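PDB 3CK2: conserved uncharacterized protein (predicted phosphoesterase COG0622) from Streptococcus pneumoniae, which is of unknown biological role but, as a dimanganese member of the calcineurin-like superfamily, probably hydrolyses phosphoester bonds. Local coordinates for residues 10-15 / 20-25; 27-32 / 143-148; 92-97 / 118-123. All coordinates share one frame; numbering follows the deposited sequence.

Contact 1 (10-15 / 20-25). With MN (manganese (II) ion), chain B.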
ATOM      1  N   ILE A  10       1.814   6.715   3.193  1.00 18.99           N
ATOM      2  CA  ILE A  10       0.945   6.842   2.018  1.00 19.27           C
ATOM      3  C   ILE A  10       1.185   5.614   1.156  1.00 20.24           C
ATOM      4  O   ILE A  10       2.354   5.271   0.860  1.00 21.56           O
ATOM      5  CB  ILE A  10       1.202   8.174   1.200  1.00 19.00           C
ATOM      6  CG1 ILE A  10       0.879   9.419   2.062  1.00 17.56           C
ATOM      7  CG2 ILE A  10       0.338   8.187  -0.104  1.00 18.89           C
ATOM      8  CD1 ILE A  10      -0.675   9.540   2.498  1.00 13.63           C
ATOM      9  N   VAL A  11       0.086   4.923   0.820  1.00 20.98           N
ATOM     10  CA  VAL A  11       0.116   3.664   0.076  1.00 20.55           C
ATOM     11  C   VAL A  11      -0.789   3.790  -1.147  1.00 21.24           C
ATOM     12  O   VAL A  11      -1.963   4.152  -1.003  1.00 21.06           O
ATOM     13  CB  VAL A  11      -0.374   2.481   0.964  1.00 19.84           C
ATOM     14  CG1 VAL A  11      -0.125   1.138   0.254  1.00 17.48           C
ATOM     15  CG2 VAL A  11       0.308   2.522   2.346  1.00 19.35           C
HETATM   16  N   MSE A  12      -0.258   3.482  -2.336  1.00 22.20           N
HETATM   17  CA  MSE A  12      -1.081   3.375  -3.560  1.00 22.85           C
HETATM   18  C   MSE A  12      -0.717   2.118  -4.346  1.00 21.46           C
HETATM   19  O   MSE A  12       0.175   1.395  -3.973  1.00 21.45           O
HETATM   20  CB  MSE A  12      -0.936   4.632  -4.430  1.00 23.29           C
HETATM   21  CG  MSE A  12       0.466   4.810  -4.947  1.00 25.56           C
HETATM   22 SE   MSE A  12       0.709   6.373  -6.077  0.80 30.60          SE
HETATM   23  CE  MSE A  12       2.594   6.649  -5.661  1.00 22.26           C
ATOM     24  N   SER A  13      -1.435   1.851  -5.426  1.00 21.14           N
ATOM     25  CA  SER A  13      -1.304   0.606  -6.160  1.00 20.84           C
ATOM     26  C   SER A  13      -2.122   0.601  -7.408  1.00 20.55           C
ATOM     27  O   SER A  13      -3.175   1.237  -7.480  1.00 18.96           O
ATOM     28  CB  SER A  13      -1.763  -0.586  -5.302  1.00 21.38           C
ATOM     29  OG  SER A  13      -1.339  -1.822  -5.840  1.00 20.52           O
ATOM     30  N   ASP A  14      -1.649  -0.187  -8.387  1.00 21.45           N
ATOM     31  CA  ASP A  14      -2.458  -0.545  -9.573  1.00 20.74           C
ATOM     32  C   ASP A  14      -2.900   0.731 -10.306  1.00 20.94           C
ATOM     33  O   ASP A  14      -4.087   0.941 -10.622  1.00 20.86           O
ATOM     34  CB  ASP A  14      -3.634  -1.445  -9.180  1.00 20.12           C
ATOM     35  CG  ASP A  14      -3.192  -2.829  -8.717  1.00 20.09           C
ATOM     36  OD1 ASP A  14      -3.071  -3.742  -9.599  1.00 16.43           O
ATOM     37  OD2 ASP A  14      -3.011  -3.013  -7.472  1.00 19.78           O
ATOM     38  N   SER A  15      -1.879   1.542 -10.604  1.00 20.93           N
ATOM     39  CA  SER A  15      -1.979   2.818 -11.314  1.00 20.31           C
ATOM     40  C   SER A  15      -2.027   2.668 -12.858  1.00 19.78           C
ATOM     41  O   SER A  15      -2.532   3.533 -13.532  1.00 19.50           O
ATOM     42  CB  SER A  15      -0.829   3.743 -10.873  1.00 20.42           C
ATOM     43  OG  SER A  15       0.414   3.071 -10.828  1.00 21.13           O
ATOM     44  N   LEU A  20       1.073  10.515 -14.345  1.00 23.27           N
ATOM     45  CA  LEU A  20       0.792  11.827 -13.745  1.00 23.68           C
ATOM     46  C   LEU A  20       0.287  11.629 -12.333  1.00 23.38           C
ATOM     47  O   LEU A  20       0.637  12.407 -11.441  1.00 22.30           O
ATOM     48  CB  LEU A  20      -0.219  12.650 -14.544  1.00 24.06           C
ATOM     49  CG  LEU A  20       0.182  13.477 -15.779  1.00 27.81           C
ATOM     50  CD1 LEU A  20      -1.062  14.242 -16.294  1.00 27.86           C
ATOM     51  CD2 LEU A  20       1.350  14.479 -15.580  1.00 28.43           C
ATOM     52  N   ILE A  21      -0.513  10.583 -12.102  1.00 23.44           N
ATOM     53  CA  ILE A  21      -1.033  10.377 -10.728  1.00 23.47           C
ATOM     54  C   ILE A  21       0.052   9.956  -9.729  1.00 23.41           C
ATOM     55  O   ILE A  21       0.041  10.345  -8.557  1.00 24.46           O
ATOM     56  CB  ILE A  21      -2.318   9.460 -10.645  1.00 22.98           C
ATOM     57  CG1 ILE A  21      -3.057   9.757  -9.327  1.00 23.53           C
ATOM     58  CG2 ILE A  21      -2.025   7.976 -10.788  1.00 19.96           C
ATOM     59  CD1 ILE A  21      -3.628  11.189  -9.197  1.00 20.69           C
ATOM     60  N   VAL A  22       0.985   9.161 -10.207  1.00 23.82           N
ATOM     61  CA  VAL A  22       2.126   8.723  -9.410  1.00 23.76           C
ATOM     62  C   VAL A  22       3.032   9.913  -9.036  1.00 23.63           C
ATOM     63  O   VAL A  22       3.455  10.039  -7.883  1.00 23.70           O
ATOM     64  CB  VAL A  22       2.887   7.614 -10.177  1.00 23.59           C
ATOM     65  CG1 VAL A  22       4.257   7.329  -9.533  1.00 22.67           C
ATOM     66  CG2 VAL A  22       2.007   6.383 -10.237  1.00 21.54           C
ATOM     67  N   GLU A  23       3.319  10.761 -10.027  1.00 23.90           N
ATOM     68  CA  GLU A  23       4.102  12.012  -9.836  1.00 24.42           C
ATOM     69  C   GLU A  23       3.412  12.971  -8.847  1.00 23.94           C
ATOM     70  O   GLU A  23       4.047  13.555  -7.993  1.00 23.30           O
ATOM     71  CB  GLU A  23       4.305  12.735 -11.181  1.00 24.25           C
ATOM     72  CG  GLU A  23       5.170  14.003 -11.107  1.00 24.57           C
ATOM     73  CD  GLU A  23       5.349  14.729 -12.451  1.00 25.64           C
ATOM     74  OE1 GLU A  23       4.533  14.514 -13.376  1.00 28.39           O
ATOM     75  OE2 GLU A  23       6.283  15.563 -12.566  1.00 27.41           O
ATOM     76  N   GLU A  24       2.103  13.126  -9.006  1.00 24.72           N
ATOM     77  CA  GLU A  24       1.310  14.004  -8.163  1.00 25.30           C
ATOM     78  C   GLU A  24       1.342  13.568  -6.702  1.00 24.89           C
ATOM     79  O   GLU A  24       1.512  14.399  -5.815  1.00 26.04           O
ATOM     80  CB  GLU A  24      -0.127  14.056  -8.648  1.00 24.89           C
ATOM     81  CG  GLU A  24      -0.917  15.031  -7.830  1.00 28.44           C
ATOM     82  CD  GLU A  24      -2.302  15.332  -8.383  1.00 29.10           C
ATOM     83  OE1 GLU A  24      -2.650  14.809  -9.489  1.00 33.17           O
ATOM     84  OE2 GLU A  24      -3.013  16.100  -7.680  1.00 28.55           O
ATOM     85  N   VAL A  25       1.194  12.273  -6.468  1.00 23.89           N
ATOM     86  CA  VAL A  25       1.231  11.703  -5.116  1.00 23.62           C
ATOM     87  C   VAL A  25       2.657  11.728  -4.506  1.00 23.43           C
ATOM     88  O   VAL A  25       2.827  12.043  -3.308  1.00 22.56           O
ATOM     89  CB  VAL A  25       0.605  10.241  -5.106  1.00 22.91           C
ATOM     90  CG1 VAL A  25       0.982   9.448  -3.845  1.00 20.31           C
ATOM     91  CG2 VAL A  25      -0.904  10.321  -5.324  1.00 20.60           C
TER
HETATM   92 MN    MN B 201      -3.626  -4.504 -11.470  0.80 18.33          MN
HETATM   93  O   HOH W   1      -4.345  -5.489 -13.309  1.00 18.54           O
HETATM   94  O   HOH W   2      -4.067  -6.522 -10.710  1.00 20.43           O
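M12, a selenomethionine, and V25 meet tip to tip where strand 7-12 faces helix 19-29. CE of M12 lies 3.7 Å from CG1 of V25, and SE of M12 is almost as near the same methyl at 3.8 Å, so the last two atoms of the chain bear on one branch of the valine. With chi1 at 64°, CG of M12 sits between the backbone N and the carbonyl carbon, and the extended remainder carries SE straight off the sheet to the helix. I10, two residues earlier on the same face of the strand, reaches V25 CG1, its CG2 4.0 Å away and its chain crossing that of V25 obliquely. One valine methyl therefore takes both strand residues, and I10, M12 and V25 are all buried. The other end is thinner: OG of S15 stands 3.7 Å from CG2 of V22, and its polar partner is H38 on the adjoining strand. On its outer side the helix presents L20 and E24 to solvent, and E23 partly so; E24 still bonds H164. The short axes run antiparallel at 175° with a closest approach of 10.9 Å, as expected for the first half of a beta-alpha-beta crossover that continues into strand 35-38. Beyond the strand's C-terminal end the chain enters the metal centre. D14 OD1 binds manganese at 2.1 Å beside two waters, with H16, D41 and H115 completing the shell. D14 OD2 receives the hydroxyl of S13 at 2.6 Å from above the carboxylate plane, and also the backbone N of H113, which together limit rotation of the group. A metal-binding D14-S15-H16 sequence just after the first strand is the Asp-X-His motif of calcineurin-like phosphoesterases.

Contact 2 (27-32 / 143-148)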
ATOM      1  N   ASP A  27       5.053  13.958  -5.337  1.00 22.62           N
ATOM      2  CA  ASP A  27       5.264  15.366  -5.111  1.00 23.07           C
ATOM      3  C   ASP A  27       4.531  15.893  -3.876  1.00 22.97           C
ATOM      4  O   ASP A  27       5.041  16.732  -3.145  1.00 22.87           O
ATOM      5  CB  ASP A  27       4.797  16.171  -6.345  1.00 23.41           C
ATOM      6  CG  ASP A  27       5.782  16.106  -7.516  1.00 23.96           C
ATOM      7  OD1 ASP A  27       6.858  15.486  -7.371  1.00 22.94           O
ATOM      8  OD2 ASP A  27       5.478  16.697  -8.576  1.00 24.40           O
ATOM      9  N   ARG A  28       3.321  15.424  -3.668  1.00 22.95           N
ATOM     10  CA  ARG A  28       2.517  15.914  -2.556  1.00 22.92           C
ATOM     11  C   ARG A  28       3.087  15.482  -1.208  1.00 22.97           C
ATOM     12  O   ARG A  28       3.074  16.241  -0.225  1.00 23.54           O
ATOM     13  CB  ARG A  28       1.096  15.381  -2.704  1.00 22.93           C
ATOM     14  CG  ARG A  28       0.127  15.964  -1.724  1.00 22.97           C
ATOM     15  CD  ARG A  28      -1.246  15.415  -1.966  1.00 22.49           C
ATOM     16  NE  ARG A  28      -2.155  15.901  -0.941  1.00 22.47           N
ATOM     17  CZ  ARG A  28      -2.708  17.114  -0.948  1.00 23.66           C
ATOM     18  NH1 ARG A  28      -2.489  17.970  -1.955  1.00 22.33           N
ATOM     19  NH2 ARG A  28      -3.503  17.464   0.051  1.00 23.00           N
ATOM     20  N   TYR A  29       3.618  14.267  -1.177  1.00 22.95           N
ATOM     21  CA  TYR A  29       3.884  13.598   0.080  1.00 22.94           C
ATOM     22  C   TYR A  29       5.364  13.317   0.383  1.00 23.46           C
ATOM     23  O   TYR A  29       5.740  13.223   1.572  1.00 23.53           O
ATOM     24  CB  TYR A  29       3.089  12.291   0.126  1.00 22.01           C
ATOM     25  CG  TYR A  29       1.590  12.471   0.210  1.00 20.76           C
ATOM     26  CD1 TYR A  29       0.978  12.968   1.376  1.00 19.91           C
ATOM     27  CD2 TYR A  29       0.768  12.084  -0.864  1.00 20.72           C
ATOM     28  CE1 TYR A  29      -0.433  13.100   1.437  1.00 21.80           C
ATOM     29  CE2 TYR A  29      -0.613  12.179  -0.811  1.00 20.17           C
ATOM     30  CZ  TYR A  29      -1.226  12.689   0.335  1.00 21.05           C
ATOM     31  OH  TYR A  29      -2.596  12.809   0.342  1.00 21.00           O
ATOM     32  N   VAL A  30       6.207  13.147  -0.645  1.00 23.90           N
ATOM     33  CA  VAL A  30       7.614  12.762  -0.357  1.00 23.07           C
ATOM     34  C   VAL A  30       8.279  13.861   0.474  1.00 23.67           C
ATOM     35  O   VAL A  30       8.170  15.056   0.159  1.00 23.98           O
ATOM     36  CB  VAL A  30       8.452  12.391  -1.597  1.00 23.23           C
ATOM     37  CG1 VAL A  30       9.969  12.258  -1.220  1.00 21.07           C
ATOM     38  CG2 VAL A  30       7.892  11.110  -2.240  1.00 20.83           C
ATOM     39  N   GLY A  31       8.892  13.444   1.581  1.00 23.12           N
ATOM     40  CA  GLY A  31       9.524  14.382   2.510  1.00 22.87           C
ATOM     41  C   GLY A  31       8.576  14.973   3.539  1.00 22.47           C
ATOM     42  O   GLY A  31       9.026  15.647   4.453  1.00 21.95           O
ATOM     43  N   LYS A  32       7.271  14.720   3.397  1.00 21.86           N
ATOM     44  CA  LYS A  32       6.278  15.216   4.361  1.00 22.13           C
ATOM     45  C   LYS A  32       5.587  14.114   5.166  1.00 21.23           C
ATOM     46  O   LYS A  32       4.861  14.412   6.086  1.00 20.87           O
ATOM     47  CB  LYS A  32       5.222  16.084   3.658  1.00 22.20           C
ATOM     48  CG  LYS A  32       5.806  17.315   2.966  1.00 23.16           C
ATOM     49  CD  LYS A  32       4.706  18.167   2.305  1.00 24.18           C
ATOM     50  CE  LYS A  32       5.188  19.586   1.958  1.00 24.68           C
ATOM     51  NZ  LYS A  32       4.073  20.569   1.716  1.00 24.38           N
ATOM     52  N   CYS A 143     -11.563   5.817  -7.677  1.00 21.70           N
ATOM     53  CA  CYS A 143     -10.116   5.612  -7.605  1.00 21.06           C
ATOM     54  C   CYS A 143      -9.636   6.083  -6.233  1.00 21.06           C
ATOM     55  O   CYS A 143     -10.016   7.180  -5.753  1.00 20.67           O
ATOM     56  CB  CYS A 143      -9.427   6.402  -8.703  1.00 20.61           C
ATOM     57  SG  CYS A 143      -9.749   5.831 -10.370  1.00 20.08           S
ATOM     58  N   LEU A 144      -8.834   5.235  -5.587  1.00 21.04           N
ATOM     59  CA  LEU A 144      -8.427   5.456  -4.210  1.00 19.79           C
ATOM     60  C   LEU A 144      -6.992   5.086  -3.996  1.00 19.77           C
ATOM     61  O   LEU A 144      -6.440   4.263  -4.716  1.00 18.58           O
ATOM     62  CB  LEU A 144      -9.308   4.632  -3.258  1.00 19.94           C
ATOM     63  CG  LEU A 144     -10.818   4.958  -3.103  1.00 18.09           C
ATOM     64  CD1 LEU A 144     -11.495   3.868  -2.281  1.00 15.60           C
ATOM     65  CD2 LEU A 144     -11.092   6.333  -2.474  1.00 16.49           C
ATOM     66  N   TYR A 145      -6.388   5.764  -3.023  1.00 20.20           N
ATOM     67  CA  TYR A 145      -5.196   5.310  -2.328  1.00 20.55           C
ATOM     68  C   TYR A 145      -5.460   5.447  -0.815  1.00 20.99           C
ATOM     69  O   TYR A 145      -6.554   5.834  -0.390  1.00 21.21           O
ATOM     70  CB  TYR A 145      -3.954   6.082  -2.786  1.00 20.42           C
ATOM     71  CG  TYR A 145      -3.918   7.559  -2.475  1.00 21.81           C
ATOM     72  CD1 TYR A 145      -3.180   8.027  -1.396  1.00 22.34           C
ATOM     73  CD2 TYR A 145      -4.589   8.506  -3.291  1.00 20.09           C
ATOM     74  CE1 TYR A 145      -3.106   9.379  -1.115  1.00 22.85           C
ATOM     75  CE2 TYR A 145      -4.511   9.849  -3.027  1.00 20.40           C
ATOM     76  CZ  TYR A 145      -3.777  10.292  -1.924  1.00 22.50           C
ATOM     77  OH  TYR A 145      -3.694  11.631  -1.576  1.00 21.56           O
ATOM     78  N   ALA A 146      -4.467   5.105  -0.011  1.00 21.53           N
ATOM     79  CA  ALA A 146      -4.634   5.001   1.449  1.00 21.55           C
ATOM     80  C   ALA A 146      -3.560   5.783   2.218  1.00 21.51           C
ATOM     81  O   ALA A 146      -2.402   5.899   1.802  1.00 21.37           O
ATOM     82  CB  ALA A 146      -4.674   3.487   1.907  1.00 20.73           C
ATOM     83  N   ARG A 147      -4.004   6.344   3.328  1.00 22.76           N
ATOM     84  CA  ARG A 147      -3.157   6.918   4.374  1.00 23.93           C
ATOM     85  C   ARG A 147      -3.286   6.090   5.660  1.00 23.79           C
ATOM     86  O   ARG A 147      -4.405   5.837   6.127  1.00 24.91           O
ATOM     87  CB  ARG A 147      -3.573   8.353   4.660  1.00 22.45           C
ATOM     88  CG  ARG A 147      -2.707   9.001   5.711  1.00 24.40           C
ATOM     89  CD  ARG A 147      -3.122  10.429   5.980  1.00 26.02           C
ATOM     90  NE  ARG A 147      -4.498  10.476   6.470  1.00 29.34           N
ATOM     91  CZ  ARG A 147      -5.314  11.533   6.371  1.00 30.18           C
ATOM     92  NH1 ARG A 147      -4.919  12.656   5.795  1.00 32.29           N
ATOM     93  NH2 ARG A 147      -6.543  11.461   6.836  1.00 28.93           N
ATOM     94  N   VAL A 148      -2.159   5.664   6.217  1.00 24.27           N
ATOM     95  CA  VAL A 148      -2.146   5.010   7.526  1.00 24.54           C
ATOM     96  C   VAL A 148      -1.401   5.892   8.554  1.00 24.84           C
ATOM     97  O   VAL A 148      -0.275   6.325   8.302  1.00 23.97           O
ATOM     98  CB  VAL A 148      -1.508   3.574   7.494  1.00 24.88           C
ATOM     99  CG1 VAL A 148      -1.697   2.868   8.870  1.00 23.41           C
ATOM    100  CG2 VAL A 148      -2.076   2.725   6.329  1.00 22.61           C
TER
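The rings of Y29 and Y145 meet rim to rim, neither lying over the face of the other, with planes at 71° and centroids 6.0 Å apart. Within these segments one face of the Y29 ring carries CG of R28, 3.9 Å above its centre, while the edge of that ring receives OH of Y145 close to its plane. The relation is mutual: OH of Y29 comes to the edge of the Y145 ring, again near the plane. The side chains approach from opposite directions, Y29 from the last turn of helix 19-29 and Y145 from strand 145-150, and the backbones stay well apart, since the nearest CA pair, Y29 and R147, is separated by 10.6 Å. Y29 spans its share of the gap with CG anti to its own carbonyl carbon (chi1 -68°). The hydroxyls join in a hydrogen bond, OH of Y29 to OH of Y145 at 2.5 Å, in which either may be the donor. Carbon contact beside it is modest, CE2 of Y29 lying 3.8 Å from CE1 of Y145. I10 and L160, from the strands on either side of 145-150, touch both rings, so the pair joins the helix end to three adjacent strands. R28, extended, runs across the ring face of Y29 and offers NE to its OH in a weak bond of 3.4 Å. OH of Y145 has a second partner, ND1 of H164. The chemistry thus implies a short polar chain, weak at its arginine end, running through two phenol oxygens to a histidine; the nearby guanidinium would, if anything, favour a more acidic Y29 hydroxyl, and the linkage between the phenols satisfies polar groups at a partly buried seam.

Contact 3 (92-97 / 118-123)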
ATOM      1  N   PHE A  92      -7.148 -16.736  -4.440  1.00 27.39           N
ATOM      2  CA  PHE A  92      -7.560 -17.991  -3.834  1.00 27.47           C
ATOM      3  C   PHE A  92      -7.950 -17.708  -2.366  1.00 27.42           C
ATOM      4  O   PHE A  92      -9.114 -17.757  -2.027  1.00 27.43           O
ATOM      5  CB  PHE A  92      -6.451 -19.042  -3.986  1.00 27.15           C
ATOM      6  CG  PHE A  92      -6.748 -20.369  -3.340  1.00 27.09           C
ATOM      7  CD1 PHE A  92      -8.011 -20.951  -3.423  1.00 27.47           C
ATOM      8  CD2 PHE A  92      -5.739 -21.057  -2.680  1.00 27.42           C
ATOM      9  CE1 PHE A  92      -8.270 -22.187  -2.841  1.00 27.32           C
ATOM     10  CE2 PHE A  92      -5.989 -22.293  -2.098  1.00 28.59           C
ATOM     11  CZ  PHE A  92      -7.268 -22.861  -2.180  1.00 27.53           C
ATOM     12  N   ASN A  93      -6.976 -17.395  -1.523  1.00 27.82           N
ATOM     13  CA  ASN A  93      -7.221 -16.932  -0.162  1.00 28.21           C
ATOM     14  C   ASN A  93      -5.979 -16.232   0.374  1.00 28.59           C
ATOM     15  O   ASN A  93      -4.996 -16.097  -0.336  1.00 29.07           O
ATOM     16  CB  ASN A  93      -7.645 -18.099   0.750  1.00 28.34           C
ATOM     17  CG  ASN A  93      -6.638 -19.225   0.769  1.00 28.87           C
ATOM     18  OD1 ASN A  93      -5.420 -19.005   0.787  1.00 28.52           O
ATOM     19  ND2 ASN A  93      -7.147 -20.450   0.772  1.00 29.18           N
ATOM     20  N   PHE A  94      -6.016 -15.797   1.626  1.00 29.47           N
ATOM     21  CA  PHE A  94      -4.936 -15.019   2.194  1.00 29.91           C
ATOM     22  C   PHE A  94      -4.038 -15.843   3.118  1.00 30.59           C
ATOM     23  O   PHE A  94      -3.215 -15.273   3.819  1.00 31.44           O
ATOM     24  CB  PHE A  94      -5.488 -13.799   2.940  1.00 30.18           C
ATOM     25  CG  PHE A  94      -6.128 -12.764   2.041  1.00 29.77           C
ATOM     26  CD1 PHE A  94      -5.362 -11.849   1.366  1.00 29.98           C
ATOM     27  CD2 PHE A  94      -7.507 -12.701   1.900  1.00 30.90           C
ATOM     28  CE1 PHE A  94      -5.931 -10.909   0.543  1.00 30.08           C
ATOM     29  CE2 PHE A  94      -8.103 -11.732   1.085  1.00 31.23           C
ATOM     30  CZ  PHE A  94      -7.300 -10.838   0.399  1.00 31.00           C
ATOM     31  N   GLN A  95      -4.158 -17.170   3.102  1.00 30.92           N
ATOM     32  CA  GLN A  95      -3.372 -18.019   3.989  1.00 31.26           C
ATOM     33  C   GLN A  95      -1.857 -17.950   3.721  1.00 31.62           C
ATOM     34  O   GLN A  95      -1.061 -17.943   4.658  1.00 31.95           O
ATOM     35  CB  GLN A  95      -3.856 -19.471   3.895  1.00 31.28           C
ATOM     36  CG  GLN A  95      -5.259 -19.664   4.459  1.00 32.44           C
ATOM     37  CD  GLN A  95      -5.650 -21.117   4.610  1.00 32.87           C
ATOM     38  OE1 GLN A  95      -5.492 -21.917   3.677  1.00 35.10           O
ATOM     39  NE2 GLN A  95      -6.181 -21.471   5.783  1.00 34.57           N
ATOM     40  N   LYS A  96      -1.461 -17.906   2.449  1.00 31.32           N
ATOM     41  CA  LYS A  96      -0.056 -17.778   2.104  1.00 31.37           C
ATOM     42  C   LYS A  96       0.474 -16.380   2.475  1.00 30.89           C
ATOM     43  O   LYS A  96       1.533 -16.256   3.055  1.00 30.43           O
ATOM     44  CB  LYS A  96       0.169 -18.086   0.613  1.00 31.52           C
ATOM     45  CG  LYS A  96       0.011 -19.562   0.241  1.00 31.92           C
ATOM     46  CD  LYS A  96       0.332 -19.799  -1.213  1.00 32.19           C
ATOM     47  CE  LYS A  96      -0.246 -21.119  -1.740  1.00 33.45           C
ATOM     48  NZ  LYS A  96      -1.512 -20.960  -2.587  1.00 34.89           N
ATOM     49  N   LEU A  97      -0.269 -15.336   2.147  1.00 31.41           N
ATOM     50  CA  LEU A  97       0.133 -13.979   2.549  1.00 31.58           C
ATOM     51  C   LEU A  97       0.257 -13.827   4.086  1.00 31.83           C
ATOM     52  O   LEU A  97       1.221 -13.257   4.584  1.00 32.09           O
ATOM     53  CB  LEU A  97      -0.849 -12.951   2.009  1.00 31.82           C
ATOM     54  CG  LEU A  97      -0.440 -11.478   2.128  1.00 31.75           C
ATOM     55  CD1 LEU A  97       0.785 -11.192   1.217  1.00 29.80           C
ATOM     56  CD2 LEU A  97      -1.620 -10.573   1.819  1.00 30.15           C
ATOM     57  N   SER A 118      -9.142  -2.358   1.185  1.00 14.71           N
ATOM     58  CA  SER A 118      -9.371  -3.175   2.381  1.00 14.42           C
ATOM     59  C   SER A 118      -8.391  -2.879   3.480  1.00 14.54           C
ATOM     60  O   SER A 118      -7.216  -2.657   3.243  1.00 14.21           O
ATOM     61  CB  SER A 118      -9.209  -4.641   2.057  1.00 13.65           C
ATOM     62  OG  SER A 118      -9.761  -4.865   0.823  1.00 15.50           O
ATOM     63  N   ALA A 119      -8.890  -2.908   4.704  1.00 15.54           N
ATOM     64  CA  ALA A 119      -8.048  -2.793   5.880  1.00 15.95           C
ATOM     65  C   ALA A 119      -8.632  -3.765   6.926  1.00 16.00           C
ATOM     66  O   ALA A 119      -9.803  -3.700   7.257  1.00 16.14           O
ATOM     67  CB  ALA A 119      -7.985  -1.347   6.362  1.00 14.98           C
ATOM     68  N   TRP A 120      -7.842  -4.748   7.334  1.00 16.73           N
ATOM     69  CA  TRP A 120      -8.213  -5.589   8.461  1.00 17.23           C
ATOM     70  C   TRP A 120      -7.041  -5.958   9.322  1.00 17.07           C
ATOM     71  O   TRP A 120      -5.908  -5.941   8.881  1.00 17.25           O
ATOM     72  CB  TRP A 120      -8.974  -6.855   8.047  1.00 18.35           C
ATOM     73  CG  TRP A 120      -8.445  -7.672   6.931  1.00 18.99           C
ATOM     74  CD1 TRP A 120      -7.400  -8.558   6.968  1.00 20.07           C
ATOM     75  CD2 TRP A 120      -9.008  -7.760   5.610  1.00 19.82           C
ATOM     76  NE1 TRP A 120      -7.260  -9.177   5.730  1.00 19.96           N
ATOM     77  CE2 TRP A 120      -8.232  -8.702   4.883  1.00 20.51           C
ATOM     78  CE3 TRP A 120     -10.107  -7.142   4.976  1.00 19.75           C
ATOM     79  CZ2 TRP A 120      -8.519  -9.040   3.542  1.00 20.64           C
ATOM     80  CZ3 TRP A 120     -10.396  -7.470   3.640  1.00 19.55           C
ATOM     81  CH2 TRP A 120      -9.598  -8.411   2.936  1.00 20.13           C
ATOM     82  N   LEU A 121      -7.349  -6.269  10.569  1.00 17.26           N
ATOM     83  CA  LEU A 121      -6.363  -6.698  11.555  1.00 17.53           C
ATOM     84  C   LEU A 121      -6.555  -8.216  11.747  1.00 17.89           C
ATOM     85  O   LEU A 121      -7.656  -8.685  12.090  1.00 17.62           O
ATOM     86  CB  LEU A 121      -6.579  -5.922  12.866  1.00 17.05           C
ATOM     87  CG  LEU A 121      -5.430  -5.762  13.848  1.00 17.69           C
ATOM     88  CD1 LEU A 121      -4.367  -4.836  13.294  1.00 19.57           C
ATOM     89  CD2 LEU A 121      -5.934  -5.259  15.191  1.00 15.98           C
ATOM     90  N   GLU A 122      -5.515  -8.986  11.454  1.00 17.99           N
ATOM     91  CA  GLU A 122      -5.525 -10.417  11.698  1.00 18.43           C
ATOM     92  C   GLU A 122      -4.201 -10.775  12.403  1.00 18.96           C
ATOM     93  O   GLU A 122      -3.101 -10.437  11.911  1.00 19.03           O
ATOM     94  CB  GLU A 122      -5.707 -11.162  10.372  1.00 18.25           C
ATOM     95  CG  GLU A 122      -5.659 -12.697  10.452  1.00 18.51           C
ATOM     96  CD  GLU A 122      -6.884 -13.346  11.099  1.00 18.52           C
ATOM     97  OE1 GLU A 122      -7.928 -12.672  11.236  1.00 18.48           O
ATOM     98  OE2 GLU A 122      -6.795 -14.545  11.456  1.00 17.61           O
ATOM     99  N   GLY A 123      -4.299 -11.461  13.548  1.00 19.62           N
ATOM    100  CA  GLY A 123      -3.181 -11.508  14.495  1.00 19.81           C
ATOM    101  C   GLY A 123      -3.049 -10.070  14.969  1.00 20.72           C
ATOM    102  O   GLY A 123      -4.054  -9.340  15.061  1.00 21.39           O
TER
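Immediately before F94 turns its ring to W120, OD1 of N93 accepts a hydrogen bond from the backbone N of Q95 at 3.2 Å, which makes an Asx turn at the start of helix 95-103. The donor stands 46° out of the plane of the amide carbonyl, so the bond does not follow a lone pair. F94 occupies the N-cap position of the helix, and the turn spans F94, whose ring leaves from that position. In the two-sheet core of this calcineurin-like fold, the contact joins that helix start to strand 117-122, an outermost strand of the five-stranded sheet. The aromatic rings make a T-shaped pair: the six-membered ring of W120 brings its edge to a face of F94, with planes at 79° and centroids 5.5 Å apart. Evidence for the direction of the T comes from both sides, for CZ2 of W120 lies 3.6 Å above the plane of the F94 ring, displaced toward the rim, whereas CZ of F94 falls near the plane of the indole, at its edge. With chi1 at 47°, CG of W120 lies between the backbone N and the carbonyl carbon, and from there the benzo half of the indole reaches the helix start. Both residues are partly exposed, and the 83 Å² buried in all marks a small surface contact, with crystal neighbours touching each aromatic. Y111 meets F94 ring to ring and also touches W120, enlarging the pair to an aromatic group, while L114 packs on F94 as well. Across the pair itself the closest approach is carbon to carbon, CE2 of F94 to CZ2 of W120 at 3.7 Å, and CZ of F94 is 3.8 Å from that same CZ2.

From the N terminus, contact 1 closes first, a short loop leading from strand 7-12 into helix 19-29. Contact 2 opens later on that same helix and closes only at strand 145-150, a span of more than a hundred residues. Contact 3 opens and closes within this span, pinning the start of helix 95-103 to strand 117-122. Contacts 1 and 2 adjoin: their strands are neighbours in the six-stranded sheet, V11 N lies 2.8 Å from A146 O, a probable hydrogen bond, and I10 packs on Y29. Contact 3 belongs to the five-stranded sheet, opposite them about the chain's centre, some 23 Å from either between centres.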